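Local coordinates for Ice-binding protein 1 (Shewanella frigidimarina, PDB 6BG8) that adsorbs its bacterium onto ice and inhibits ice-crystal growth, here seen in its C-terminal ice-binding (DUF3494) domain, at residues P6-V11 with T217-A222; I97-L102 with Y183-G188; T123-V128 with D145-P150. One frame throughout, in Å; residues are numbered along the deposited sequence.

Interaction 1 of 3, residues P6-V11 with T217-A222; sequences PELGEV and TGRLFA
Where the N-terminal loop lies over the flank of the ice-binding solenoid, Leu8 and Val11 meet Arg219 and Phe221, two side chains that project from the same side of strand 219-222. Leu8 reaches over with one methyl: CD2 lies 3.9 Å from Arg219 CD and sits over one face of the guanidinium, offset toward its rim. The Arg219 chain is extended from CG to NE, and a turn at its last torsion (chi4 81°) presents the flat group to that methyl. The charged end also has polar partners: NH1 donates to Asn201 OD1 and NH2 to Ala12 O, so the buried cation is held from a neighbouring strand and from the next residue of the loop itself.

The fold is the irregular parallel beta-helix of the DUF3494 family, with helix 84-103 running alongside. At Gly218 the chain turns a corner between two faces of the solenoid, with backbone angles (phi 155°) that call for glycine. Beyond the corner, Leu220 points the other way, against Met16, Val208 and Val210, while the ring of Phe221 extends toward the loop. Val11 touches its far end, with CG2 3.8 Å from Phe221 CZ and CB 3.8 Å from Phe221 CE1. The carbonyl of Val11 approaches the ring edge in its plane, its O 3.5 Å from Phe221 CZ. Phe221 also stacks on Phe203 and touches Leu95 of the helix. A backbone bond from Val11 N to Leu8 O, 3.1 Å, curls the loop and brings Leu8 and Val11 together.

Interaction 2 of 3, residues I97-L102 with Y183-G188; sequences IAYNFL and YWRTAG
Tyr99 and Leu102, on the last turns of helix 84-103, pack onto Tyr183 and Arg185 of strand 182-186, one strand of a beta-helix rung, which the helix crosses nearly at a right angle. The Tyr99 side chain leaves the helix with CG anti to the backbone N (chi1 177°), which carries its ring alongside Arg185 toward the end of the strand. Arg185 starts in the same way, CG anti to its own N, but then bends at chi2 (-74°) and again at chi3. The folded chain lays its methylenes against the phenol, with Arg185 CD 3.4 Å from Tyr99 CE2, and brings the guanidinium round to the hydroxyl, its plane almost perpendicular to the ring. Thr186 O lies at the edge of the same ring, 3.6 Å from Tyr99 CE2. The other terminal nitrogen, NH2, donates to Thr157 OG1, so this buried arginine links the helix to two adjacent parallel strands, 182-186 and 154-158.

Leu102 fills the other half of the contact. Its CB rests on the start of the arginine chain, 3.7 Å from Arg185 CG, while its CD2 methyl lies 3.8 Å from Tyr183 CB, the two side chains crossing at about a right angle. Across the helix-strand boundary, Arg185 NH1 donates to Tyr99 OH at 3.1 Å and 157°, with the oxygen in the guanidinium plane.

Interaction 3 of 3, residues T123-V128 with D145-P150; sequences TLTRGV and DGEGDP. With SO4 (sulfate ion), chain C.
Leu124 and Asp145 form the compact part of this surface contact, with Asp145 N donating to Leu124 O at 2.9 Å in a nearly straight bond (166°). Next to it, Thr125 CA makes a CA-H...O contact with Asp145 O at 3.5 Å. Thr123 lays its CG2 methyl on Asp145 CB, and the methyl of Thr125 presses on the end of Glu147, with CG2 3.4 Å from Glu147 CD. A water joins the two backbones where they begin to diverge: it accepts from Arg126 N, 2.8 Å away, and donates to both Asp145 O and Glu147 OE2.

Beyond that water the contact becomes looser and depends on long polar arms. Arg126 was modelled in two conformers, so its bonds describe one of them. In this one NH1 makes a salt bridge to Asp149 OD2 at 3.1 Å, in the guanidinium plane but from above the carboxylate plane, the two groups being 52° apart. Asp149 OD1 accepts from Asp151 N, which holds the carboxylate from within its own loop. NH1 of Arg126 also donates to Ser152 OG. The other edge of the guanidinium grips a sulfate, probably from the crystallisation liquor: NH2 donates to its O1 at 2.9 Å and NE to its O4, and Met1 N binds the same ion.

Asp145 helps shape the loop: its OD1 accepts from Glu147 N at 2.8 Å and from Asn175 ND2. An Asx turn thus overlaps a type I' turn from Gly146 to Asp149 at a corner of the parallel beta-helix, where the chain leaves strand 142-145 on one face for strand 154-158 on the next.

The three contacts are nested along the chain: interaction 1 closes the widest loop, interaction 2 lies within it, and interaction 3 lies within the loop closed by interaction 2. Interactions 1 and 2, with centres about 10 Å apart, form continuous packing beside helix 84-103, since Pro6 fits against Tyr183, Phe101 and Leu102. Together they hold the N-terminal loop and the helix to neighbouring strands of the same solenoid flank. Interaction 3 lies about 20 Å from each of the others, centre to centre, and joins strand 122-125 to the loop after strand 142-145 at a surface corner. All three lie away from the ice-binding motif assigned by similarity at Thr212-Asn215.

Interaction 1 of 3, residues P6-V11 with T217-A222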
ATOM      1  N   PRO A   6       6.587   4.588 -10.289  1.00  7.31           N
ATOM      2  CA  PRO A   6       5.592   3.941 -11.145  1.00  7.63           C
ATOM      3  C   PRO A   6       4.395   4.841 -11.392  1.00  8.53           C
ATOM      4  O   PRO A   6       4.102   5.768 -10.636  1.00 10.61           O
ATOM      5  CB  PRO A   6       5.179   2.703 -10.338  1.00  7.51           C
ATOM      6  CG  PRO A   6       5.411   3.114  -8.898  1.00  6.50           C
ATOM      7  CD  PRO A   6       6.695   3.921  -8.974  1.00  5.93           C
ATOM      8  N   GLU A   7       3.716   4.563 -12.498  0.58  8.78           N
ATOM      9  CA  GLU A   7       2.417   5.151 -12.783  0.58  8.91           C
ATOM     10  C   GLU A   7       1.348   4.291 -12.120  0.58  8.98           C
ATOM     11  O   GLU A   7       1.263   3.087 -12.386  0.58  9.61           O
ATOM     12  CB  GLU A   7       2.189   5.237 -14.292  0.58 12.74           C
ATOM     13  CG  GLU A   7       0.792   5.658 -14.698  0.58 12.50           C
ATOM     14  CD  GLU A   7       0.452   7.056 -14.234  0.58 13.99           C
ATOM     15  OE1 GLU A   7       1.313   7.955 -14.378  0.58 15.59           O
ATOM     16  OE2 GLU A   7      -0.670   7.249 -13.718  0.58 10.31           O
ATOM     17  N   LEU A   8       0.537   4.901 -11.255  1.00  7.25           N
ATOM     18  CA  LEU A   8      -0.523   4.152 -10.587  1.00  4.93           C
ATOM     19  C   LEU A   8      -1.845   4.187 -11.337  1.00  7.10           C
ATOM     20  O   LEU A   8      -2.696   3.326 -11.099  1.00  7.50           O
ATOM     21  CB  LEU A   8      -0.746   4.674  -9.156  1.00  8.48           C
ATOM     22  CG  LEU A   8       0.010   3.899  -8.071  1.00 11.65           C
ATOM     23  CD1 LEU A   8       1.494   3.824  -8.398  1.00 12.75           C
ATOM     24  CD2 LEU A   8      -0.219   4.514  -6.680  1.00  9.71           C
ATOM     25  N   GLY A   9      -2.042   5.146 -12.230  1.00  9.02           N
ATOM     26  CA  GLY A   9      -3.282   5.170 -12.980  1.00  9.10           C
ATOM     27  C   GLY A   9      -4.461   5.292 -12.041  1.00  5.43           C
ATOM     28  O   GLY A   9      -4.457   6.093 -11.097  1.00  8.23           O
ATOM     29  N   GLU A  10      -5.470   4.452 -12.276  1.00  7.77           N
ATOM     30  CA  GLU A  10      -6.705   4.545 -11.507  1.00  8.17           C
ATOM     31  C   GLU A  10      -6.501   4.176 -10.044  1.00  7.14           C
ATOM     32  O   GLU A  10      -7.265   4.629  -9.184  1.00  8.06           O
ATOM     33  CB  GLU A  10      -7.771   3.641 -12.123  1.00 11.54           C
ATOM     34  CG  GLU A  10      -9.164   3.855 -11.537  1.00  7.69           C
ATOM     35  CD  GLU A  10      -9.713   5.220 -11.888  1.00 11.78           C
ATOM     36  OE1 GLU A  10      -9.505   5.669 -13.032  1.00 10.23           O
ATOM     37  OE2 GLU A  10     -10.345   5.849 -11.022  1.00 10.68           O
ATOM     38  N   VAL A  11      -5.500   3.347  -9.731  1.00  6.27           N
ATOM     39  CA  VAL A  11      -5.411   2.857  -8.355  1.00  6.83           C
ATOM     40  C   VAL A  11      -4.765   3.860  -7.413  1.00 10.05           C
ATOM     41  O   VAL A  11      -4.690   3.590  -6.207  1.00  8.30           O
ATOM     42  CB  VAL A  11      -4.691   1.493  -8.273  1.00  7.68           C
ATOM     43  CG1 VAL A  11      -5.272   0.521  -9.311  1.00 11.83           C
ATOM     44  CG2 VAL A  11      -3.182   1.633  -8.407  1.00  8.41           C
ATOM     45  N   THR A 217       0.914   5.338   6.666  1.00  6.58           N
ATOM     46  CA  THR A 217       0.714   6.479   5.777  1.00  6.70           C
ATOM     47  C   THR A 217       1.217   6.055   4.408  1.00  6.53           C
ATOM     48  O   THR A 217       2.419   5.840   4.232  1.00  7.36           O
ATOM     49  CB  THR A 217       1.453   7.724   6.268  1.00 11.35           C
ATOM     50  OG1 THR A 217       0.976   8.073   7.574  1.00 10.95           O
ATOM     51  CG2 THR A 217       1.209   8.892   5.330  1.00 10.22           C
ATOM     52  N   GLY A 218       0.304   5.884   3.461  1.00  6.82           N
ATOM     53  CA  GLY A 218       0.712   5.380   2.162  1.00  6.49           C
ATOM     54  C   GLY A 218      -0.436   4.697   1.468  1.00  7.85           C
ATOM     55  O   GLY A 218      -1.520   5.273   1.378  1.00  8.63           O
ATOM     56  N   ARG A 219      -0.211   3.482   0.982  1.00  5.12           N
ATOM     57  CA  ARG A 219      -1.248   2.680   0.336  1.00  7.77           C
ATOM     58  C   ARG A 219      -0.935   1.210   0.574  1.00  7.19           C
ATOM     59  O   ARG A 219       0.229   0.832   0.702  1.00  7.24           O
ATOM     60  CB  ARG A 219      -1.315   2.944  -1.171  1.00  9.10           C
ATOM     61  CG  ARG A 219      -1.805   4.317  -1.584  1.00  9.82           C
ATOM     62  CD  ARG A 219      -1.863   4.418  -3.103  1.00  7.89           C
ATOM     63  NE  ARG A 219      -2.357   5.714  -3.554  1.00  8.50           N
ATOM     64  CZ  ARG A 219      -1.603   6.805  -3.640  1.00 12.90           C
ATOM     65  NH1 ARG A 219      -0.317   6.757  -3.314  1.00 14.47           N
ATOM     66  NH2 ARG A 219      -2.130   7.939  -4.079  1.00 15.05           N
ATOM     67  N   LEU A 220      -1.977   0.374   0.600  1.00  5.55           N
ATOM     68  CA  LEU A 220      -1.816  -1.066   0.826  1.00  7.06           C
ATOM     69  C   LEU A 220      -2.480  -1.841  -0.309  1.00  6.45           C
ATOM     70  O   LEU A 220      -3.708  -1.860  -0.406  1.00  8.44           O
ATOM     71  CB  LEU A 220      -2.410  -1.466   2.175  1.00  9.22           C
ATOM     72  CG  LEU A 220      -1.804  -0.711   3.364  1.00  7.38           C
ATOM     73  CD1 LEU A 220      -2.558  -1.011   4.645  1.00  9.25           C
ATOM     74  CD2 LEU A 220      -0.309  -1.046   3.508  1.00  7.50           C
ATOM     75  N   PHE A 221      -1.672  -2.492  -1.152  1.00  5.33           N
ATOM     76  CA  PHE A 221      -2.148  -3.268  -2.293  1.00  7.10           C
ATOM     77  C   PHE A 221      -1.765  -4.730  -2.111  1.00  8.22           C
ATOM     78  O   PHE A 221      -0.594  -5.039  -1.864  1.00  6.82           O
ATOM     79  CB  PHE A 221      -1.539  -2.775  -3.621  1.00  8.48           C
ATOM     80  CG  PHE A 221      -1.905  -1.361  -3.992  1.00 12.45           C
ATOM     81  CD1 PHE A 221      -3.129  -1.078  -4.567  1.00 20.40           C
ATOM     82  CD2 PHE A 221      -0.997  -0.325  -3.817  1.00 11.33           C
ATOM     83  CE1 PHE A 221      -3.460   0.220  -4.923  1.00 17.94           C
ATOM     84  CE2 PHE A 221      -1.326   0.977  -4.167  1.00 15.76           C
ATOM     85  CZ  PHE A 221      -2.559   1.248  -4.725  1.00 12.72           C
ATOM     86  N   ALA A 222      -2.737  -5.630  -2.278  1.00  6.26           N
ATOM     87  CA  ALA A 222      -2.477  -7.065  -2.347  1.00  7.27           C
ATOM     88  C   ALA A 222      -2.898  -7.530  -3.736  1.00  6.97           C
ATOM     89  O   ALA A 222      -4.093  -7.563  -4.046  1.00  6.89           O
ATOM     90  CB  ALA A 222      -3.221  -7.818  -1.242  1.00  7.72           C
TER

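Interaction 2 of 3, residues I97-L102 with Y183-G188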
ATOM      1  N   ILE A  97       0.022  -3.232 -13.835  1.00  5.21           N
ATOM      2  CA  ILE A  97       1.057  -2.412 -14.461  1.00  7.49           C
ATOM      3  C   ILE A  97       2.024  -1.890 -13.409  1.00  8.92           C
ATOM      4  O   ILE A  97       3.249  -1.984 -13.559  1.00  6.71           O
ATOM      5  CB  ILE A  97       0.421  -1.254 -15.255  1.00  6.56           C
ATOM      6  CG1 ILE A  97      -0.331  -1.783 -16.482  1.00  5.29           C
ATOM      7  CG2 ILE A  97       1.501  -0.227 -15.684  1.00  4.21           C
ATOM      8  CD1 ILE A  97      -1.233  -0.745 -17.170  1.00  7.82           C
ATOM      9  N   ALA A  98       1.483  -1.336 -12.321  1.00  6.85           N
ATOM     10  CA  ALA A  98       2.341  -0.714 -11.315  1.00  3.03           C
ATOM     11  C   ALA A  98       3.188  -1.749 -10.577  1.00  6.13           C
ATOM     12  O   ALA A  98       4.369  -1.497 -10.292  1.00  6.80           O
ATOM     13  CB  ALA A  98       1.490   0.087 -10.328  1.00 11.41           C
ATOM     14  N   TYR A  99       2.597  -2.891 -10.200  1.00  5.22           N
ATOM     15  CA  TYR A  99       3.402  -3.945  -9.583  1.00  4.83           C
ATOM     16  C   TYR A  99       4.544  -4.348 -10.509  1.00  8.75           C
ATOM     17  O   TYR A  99       5.697  -4.490 -10.074  1.00  8.53           O
ATOM     18  CB  TYR A  99       2.542  -5.170  -9.227  1.00  8.33           C
ATOM     19  CG  TYR A  99       3.394  -6.294  -8.652  1.00  7.00           C
ATOM     20  CD1 TYR A  99       4.018  -7.214  -9.490  1.00  6.94           C
ATOM     21  CD2 TYR A  99       3.610  -6.406  -7.283  1.00  7.71           C
ATOM     22  CE1 TYR A  99       4.830  -8.206  -8.992  1.00  8.10           C
ATOM     23  CE2 TYR A  99       4.423  -7.410  -6.769  1.00  6.93           C
ATOM     24  CZ  TYR A  99       5.028  -8.309  -7.640  1.00  9.00           C
ATOM     25  OH  TYR A  99       5.840  -9.321  -7.181  1.00 10.30           O
ATOM     26  N   ASN A 100       4.230  -4.538 -11.797  1.00  6.98           N
ATOM     27  CA  ASN A 100       5.227  -4.972 -12.771  1.00  6.61           C
ATOM     28  C   ASN A 100       6.323  -3.929 -12.944  1.00  8.91           C
ATOM     29  O   ASN A 100       7.495  -4.277 -13.123  1.00  9.37           O
ATOM     30  CB  ASN A 100       4.558  -5.255 -14.112  1.00  8.97           C
ATOM     31  CG  ASN A 100       3.925  -6.634 -14.173  1.00 10.90           C
ATOM     32  OD1 ASN A 100       3.972  -7.407 -13.208  1.00  9.06           O
ATOM     33  ND2 ASN A 100       3.314  -6.942 -15.313  1.00  8.14           N
ATOM     34  N   PHE A 101       5.953  -2.647 -12.930  1.00  6.25           N
ATOM     35  CA  PHE A 101       6.943  -1.581 -13.008  1.00  9.59           C
ATOM     36  C   PHE A 101       7.930  -1.691 -11.854  1.00  7.50           C
ATOM     37  O   PHE A 101       9.150  -1.621 -12.048  1.00  9.26           O
ATOM     38  CB  PHE A 101       6.226  -0.226 -13.000  1.00  6.48           C
ATOM     39  CG  PHE A 101       7.142   0.973 -13.114  1.00  7.22           C
ATOM     40  CD1 PHE A 101       7.960   1.370 -12.058  1.00  8.45           C
ATOM     41  CD2 PHE A 101       7.141   1.733 -14.276  1.00  8.59           C
ATOM     42  CE1 PHE A 101       8.793   2.483 -12.179  1.00  9.75           C
ATOM     43  CE2 PHE A 101       7.969   2.857 -14.396  1.00  8.59           C
ATOM     44  CZ  PHE A 101       8.791   3.224 -13.347  1.00  7.40           C
ATOM     45  N   LEU A 102       7.411  -1.879 -10.640  1.00  9.09           N
ATOM     46  CA  LEU A 102       8.269  -1.918  -9.463  1.00  8.83           C
ATOM     47  C   LEU A 102       9.090  -3.196  -9.412  1.00  8.91           C
ATOM     48  O   LEU A 102      10.217  -3.186  -8.899  1.00 10.96           O
ATOM     49  CB  LEU A 102       7.421  -1.778  -8.202  1.00  9.16           C
ATOM     50  CG  LEU A 102       6.835  -0.391  -7.932  1.00  8.79           C
ATOM     51  CD1 LEU A 102       5.821  -0.443  -6.786  1.00  8.77           C
ATOM     52  CD2 LEU A 102       7.945   0.603  -7.619  1.00  6.82           C
ATOM     53  N   TYR A 183       8.044   3.348  -2.129  1.00  4.53           N
ATOM     54  CA  TYR A 183       7.387   2.200  -2.752  1.00  6.06           C
ATOM     55  C   TYR A 183       8.008   0.911  -2.249  1.00  5.87           C
ATOM     56  O   TYR A 183       9.235   0.777  -2.222  1.00  7.80           O
ATOM     57  CB  TYR A 183       7.498   2.275  -4.279  1.00  8.28           C
ATOM     58  CG  TYR A 183       6.835   3.501  -4.846  1.00  8.30           C
ATOM     59  CD1 TYR A 183       7.530   4.698  -4.958  1.00  9.93           C
ATOM     60  CD2 TYR A 183       5.508   3.470  -5.256  1.00  6.95           C
ATOM     61  CE1 TYR A 183       6.922   5.831  -5.461  1.00 10.14           C
ATOM     62  CE2 TYR A 183       4.895   4.590  -5.765  1.00  9.46           C
ATOM     63  CZ  TYR A 183       5.605   5.771  -5.863  1.00  8.45           C
ATOM     64  OH  TYR A 183       4.992   6.896  -6.368  1.00 11.47           O
ATOM     65  N   TRP A 184       7.161  -0.029  -1.845  1.00  6.67           N
ATOM     66  CA  TRP A 184       7.579  -1.330  -1.354  1.00  8.24           C
ATOM     67  C   TRP A 184       6.951  -2.389  -2.245  1.00  4.26           C
ATOM     68  O   TRP A 184       5.728  -2.432  -2.383  1.00  9.66           O
ATOM     69  CB  TRP A 184       7.130  -1.553   0.094  1.00  7.60           C
ATOM     70  CG  TRP A 184       7.590  -0.509   1.060  1.00  6.38           C
ATOM     71  CD1 TRP A 184       6.925   0.630   1.425  1.00  6.25           C
ATOM     72  CD2 TRP A 184       8.821  -0.507   1.789  1.00  7.57           C
ATOM     73  NE1 TRP A 184       7.674   1.340   2.336  1.00  9.28           N
ATOM     74  CE2 TRP A 184       8.842   0.660   2.574  1.00  7.35           C
ATOM     75  CE3 TRP A 184       9.906  -1.387   1.857  1.00  8.57           C
ATOM     76  CZ2 TRP A 184       9.909   0.977   3.407  1.00  7.14           C
ATOM     77  CZ3 TRP A 184      10.972  -1.069   2.692  1.00  7.58           C
ATOM     78  CH2 TRP A 184      10.964   0.103   3.450  1.00  8.94           C
ATOM     79  N   ARG A 185       7.775  -3.258  -2.817  1.00  4.80           N
ATOM     80  CA  ARG A 185       7.297  -4.314  -3.711  1.00  4.75           C
ATOM     81  C   ARG A 185       7.800  -5.642  -3.172  1.00  6.71           C
ATOM     82  O   ARG A 185       9.011  -5.856  -3.107  1.00  8.18           O
ATOM     83  CB  ARG A 185       7.806  -4.095  -5.139  1.00  7.02           C
ATOM     84  CG  ARG A 185       7.161  -4.958  -6.234  1.00  7.83           C
ATOM     85  CD  ARG A 185       7.626  -6.425  -6.224  1.00  7.44           C
ATOM     86  NE  ARG A 185       9.070  -6.606  -6.387  1.00  8.55           N
ATOM     87  CZ  ARG A 185       9.635  -7.758  -6.745  1.00  8.81           C
ATOM     88  NH1 ARG A 185       8.878  -8.831  -6.983  1.00  7.06           N
ATOM     89  NH2 ARG A 185      10.955  -7.846  -6.861  1.00  9.77           N
ATOM     90  N   THR A 186       6.889  -6.544  -2.816  1.00  7.71           N
ATOM     91  CA  THR A 186       7.293  -7.872  -2.367  1.00  6.75           C
ATOM     92  C   THR A 186       6.695  -8.925  -3.284  1.00  4.86           C
ATOM     93  O   THR A 186       5.503  -8.866  -3.611  1.00  7.20           O
ATOM     94  CB  THR A 186       6.875  -8.142  -0.911  1.00  6.30           C
ATOM     95  OG1 THR A 186       5.455  -8.040  -0.778  1.00  7.42           O
ATOM     96  CG2 THR A 186       7.551  -7.150   0.037  1.00  6.68           C
ATOM     97  N   ALA A 187       7.522  -9.889  -3.701  1.00  7.15           N
ATOM     98  CA  ALA A 187       6.989 -11.069  -4.375  1.00  7.29           C
ATOM     99  C   ALA A 187       6.264 -11.983  -3.400  1.00  7.93           C
ATOM    100  O   ALA A 187       5.414 -12.778  -3.818  1.00  9.79           O
ATOM    101  CB  ALA A 187       8.110 -11.840  -5.080  1.00  8.24           C
ATOM    102  N   GLY A 188       6.584 -11.880  -2.119  1.00  6.57           N
ATOM    103  CA  GLY A 188       5.855 -12.519  -1.048  1.00  6.36           C
ATOM    104  C   GLY A 188       4.909 -11.548  -0.379  1.00  7.46           C
ATOM    105  O   GLY A 188       4.367 -10.635  -1.013  1.00  9.05           O
TER

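Interaction 3 of 3, residues T123-V128 with D145-P150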
ATOM      1  N   THR A 123      20.080   4.553   7.916  1.00  9.47           N
ATOM      2  CA  THR A 123      19.607   5.753   7.237  1.00  8.60           C
ATOM      3  C   THR A 123      19.942   5.588   5.762  1.00  8.08           C
ATOM      4  O   THR A 123      21.118   5.473   5.405  1.00 14.14           O
ATOM      5  CB  THR A 123      20.244   7.024   7.812  1.00 11.14           C
ATOM      6  OG1 THR A 123      19.886   7.157   9.197  1.00 12.94           O
ATOM      7  CG2 THR A 123      19.760   8.252   7.050  1.00  9.13           C
ATOM      8  N   LEU A 124      18.918   5.538   4.920  1.00  7.41           N
ATOM      9  CA  LEU A 124      19.091   5.324   3.485  1.00  8.14           C
ATOM     10  C   LEU A 124      18.664   6.555   2.702  1.00  9.21           C
ATOM     11  O   LEU A 124      17.691   7.227   3.061  1.00  8.60           O
ATOM     12  CB  LEU A 124      18.285   4.111   3.003  1.00  7.11           C
ATOM     13  CG  LEU A 124      18.739   2.756   3.549  1.00  8.61           C
ATOM     14  CD1 LEU A 124      17.848   1.621   3.013  1.00  9.63           C
ATOM     15  CD2 LEU A 124      20.209   2.514   3.229  1.00 15.96           C
ATOM     16  N   THR A 125      19.381   6.826   1.617  1.00 10.52           N
ATOM     17  CA  THR A 125      19.011   7.889   0.700  1.00  8.82           C
ATOM     18  C   THR A 125      18.164   7.318  -0.440  1.00  6.80           C
ATOM     19  O   THR A 125      17.931   6.108  -0.532  1.00  9.61           O
ATOM     20  CB  THR A 125      20.266   8.596   0.197  1.00 12.68           C
ATOM     21  OG1 THR A 125      21.260   7.623  -0.126  1.00 14.76           O
ATOM     22  CG2 THR A 125      20.818   9.469   1.303  1.00 16.61           C
ATOM     23  N   ARG A 126      17.685   8.205  -1.304  0.53  7.18           N
ATOM     24  CA  ARG A 126      16.801   7.765  -2.371  0.53  8.27           C
ATOM     25  C   ARG A 126      17.522   6.796  -3.301  0.53  7.66           C
ATOM     26  O   ARG A 126      18.755   6.752  -3.376  0.53  7.50           O
ATOM     27  CB  ARG A 126      16.273   8.958  -3.160  0.53  8.27           C
ATOM     28  CG  ARG A 126      17.278   9.558  -4.098  0.53  8.73           C
ATOM     29  CD  ARG A 126      17.030  11.039  -4.209  0.53 10.37           C
ATOM     30  NE  ARG A 126      17.706  11.634  -5.349  0.53  9.05           N
ATOM     31  CZ  ARG A 126      17.325  12.767  -5.924  0.53 12.08           C
ATOM     32  NH1 ARG A 126      16.261  13.420  -5.466  0.53  6.92           N
ATOM     33  NH2 ARG A 126      18.003  13.236  -6.964  0.53  9.41           N
ATOM     34  N   GLY A 127      16.737   6.007  -4.009  1.00  5.28           N
ATOM     35  CA  GLY A 127      17.287   5.024  -4.909  1.00  6.00           C
ATOM     36  C   GLY A 127      16.377   3.817  -4.986  1.00  9.49           C
ATOM     37  O   GLY A 127      15.255   3.829  -4.485  1.00  7.72           O
ATOM     38  N   VAL A 128      16.913   2.776  -5.621  1.00  8.30           N
ATOM     39  CA  VAL A 128      16.250   1.496  -5.847  1.00  5.57           C
ATOM     40  C   VAL A 128      17.053   0.432  -5.122  1.00  6.85           C
ATOM     41  O   VAL A 128      18.230   0.216  -5.442  1.00  9.65           O
ATOM     42  CB  VAL A 128      16.166   1.149  -7.340  1.00  6.67           C
ATOM     43  CG1 VAL A 128      15.527  -0.241  -7.522  1.00  7.56           C
ATOM     44  CG2 VAL A 128      15.406   2.221  -8.098  1.00  5.35           C
ATOM     45  N   ASP A 145      16.086   9.392   4.005  1.00  6.37           N
ATOM     46  CA  ASP A 145      16.680  10.722   3.939  1.00  6.19           C
ATOM     47  C   ASP A 145      16.545  11.228   2.511  1.00  6.84           C
ATOM     48  O   ASP A 145      17.255  10.761   1.610  1.00  7.61           O
ATOM     49  CB  ASP A 145      18.147  10.658   4.379  1.00  4.67           C
ATOM     50  CG  ASP A 145      18.850  12.020   4.387  1.00  9.21           C
ATOM     51  OD1 ASP A 145      18.312  13.029   3.892  1.00  8.12           O
ATOM     52  OD2 ASP A 145      19.985  12.064   4.900  1.00  9.72           O
ATOM     53  N   GLY A 146      15.644  12.187   2.305  1.00  6.56           N
ATOM     54  CA  GLY A 146      15.466  12.757   0.984  1.00  7.48           C
ATOM     55  C   GLY A 146      16.520  13.743   0.540  1.00  7.44           C
ATOM     56  O   GLY A 146      16.415  14.274  -0.568  1.00  8.62           O
ATOM     57  N   GLU A 147      17.516  14.021   1.387  1.00  6.26           N
ATOM     58  CA  GLU A 147      18.650  14.896   1.068  1.00  9.23           C
ATOM     59  C   GLU A 147      18.203  16.292   0.643  1.00 11.67           C
ATOM     60  O   GLU A 147      18.890  16.972  -0.123  1.00 10.88           O
ATOM     61  CB  GLU A 147      19.554  14.264  -0.001  1.00  8.38           C
ATOM     62  CG  GLU A 147      20.242  13.002   0.503  1.00  7.35           C
ATOM     63  CD  GLU A 147      21.044  12.297  -0.564  1.00 12.66           C
ATOM     64  OE1 GLU A 147      22.292  12.356  -0.505  1.00 15.13           O
ATOM     65  OE2 GLU A 147      20.426  11.682  -1.457  1.00 10.12           O
ATOM     66  N   GLY A 148      17.048  16.726   1.137  1.00  6.67           N
ATOM     67  CA  GLY A 148      16.565  18.068   0.907  1.00  7.82           C
ATOM     68  C   GLY A 148      15.637  18.221  -0.271  1.00  7.89           C
ATOM     69  O   GLY A 148      15.153  19.332  -0.517  1.00  9.07           O
ATOM     70  N   ASP A 149      15.391  17.150  -1.021  1.00 10.07           N
ATOM     71  CA  ASP A 149      14.558  17.203  -2.215  1.00  8.73           C
ATOM     72  C   ASP A 149      13.240  16.505  -1.925  1.00  8.31           C
ATOM     73  O   ASP A 149      13.223  15.276  -1.756  1.00  8.62           O
ATOM     74  CB  ASP A 149      15.273  16.530  -3.388  1.00  6.56           C
ATOM     75  CG  ASP A 149      14.519  16.661  -4.694  1.00 13.50           C
ATOM     76  OD1 ASP A 149      13.384  17.173  -4.700  1.00 11.19           O
ATOM     77  OD2 ASP A 149      15.084  16.251  -5.724  1.00 15.15           O
ATOM     78  N   PRO A 150      12.121  17.231  -1.853  1.00 12.28           N
ATOM     79  CA  PRO A 150      10.837  16.570  -1.565  1.00 11.79           C
ATOM     80  C   PRO A 150      10.402  15.591  -2.639  1.00 10.91           C
ATOM     81  O   PRO A 150       9.480  14.808  -2.387  1.00 11.34           O
ATOM     82  CB  PRO A 150       9.851  17.742  -1.443  1.00 12.83           C
ATOM     83  CG  PRO A 150      10.709  18.943  -1.187  1.00 19.41           C
ATOM     84  CD  PRO A 150      11.980  18.692  -1.943  1.00 13.98           C
TER
HETATM   85  S   SO4 C 301      20.764  10.335  -6.681  0.52 18.99           S
HETATM   86  O1  SO4 C 301      19.995  11.160  -7.603  0.52 18.49           O
HETATM   87  O2  SO4 C 301      21.491   9.284  -7.383  0.52 16.78           O
HETATM   88  O3  SO4 C 301      21.589  11.227  -5.882  0.52 23.97           O
HETATM   89  O4  SO4 C 301      19.953   9.603  -5.737  0.52 19.39           O
HETATM   90  O   HOH W   1      17.883  10.947  -1.018  1.00 10.49           O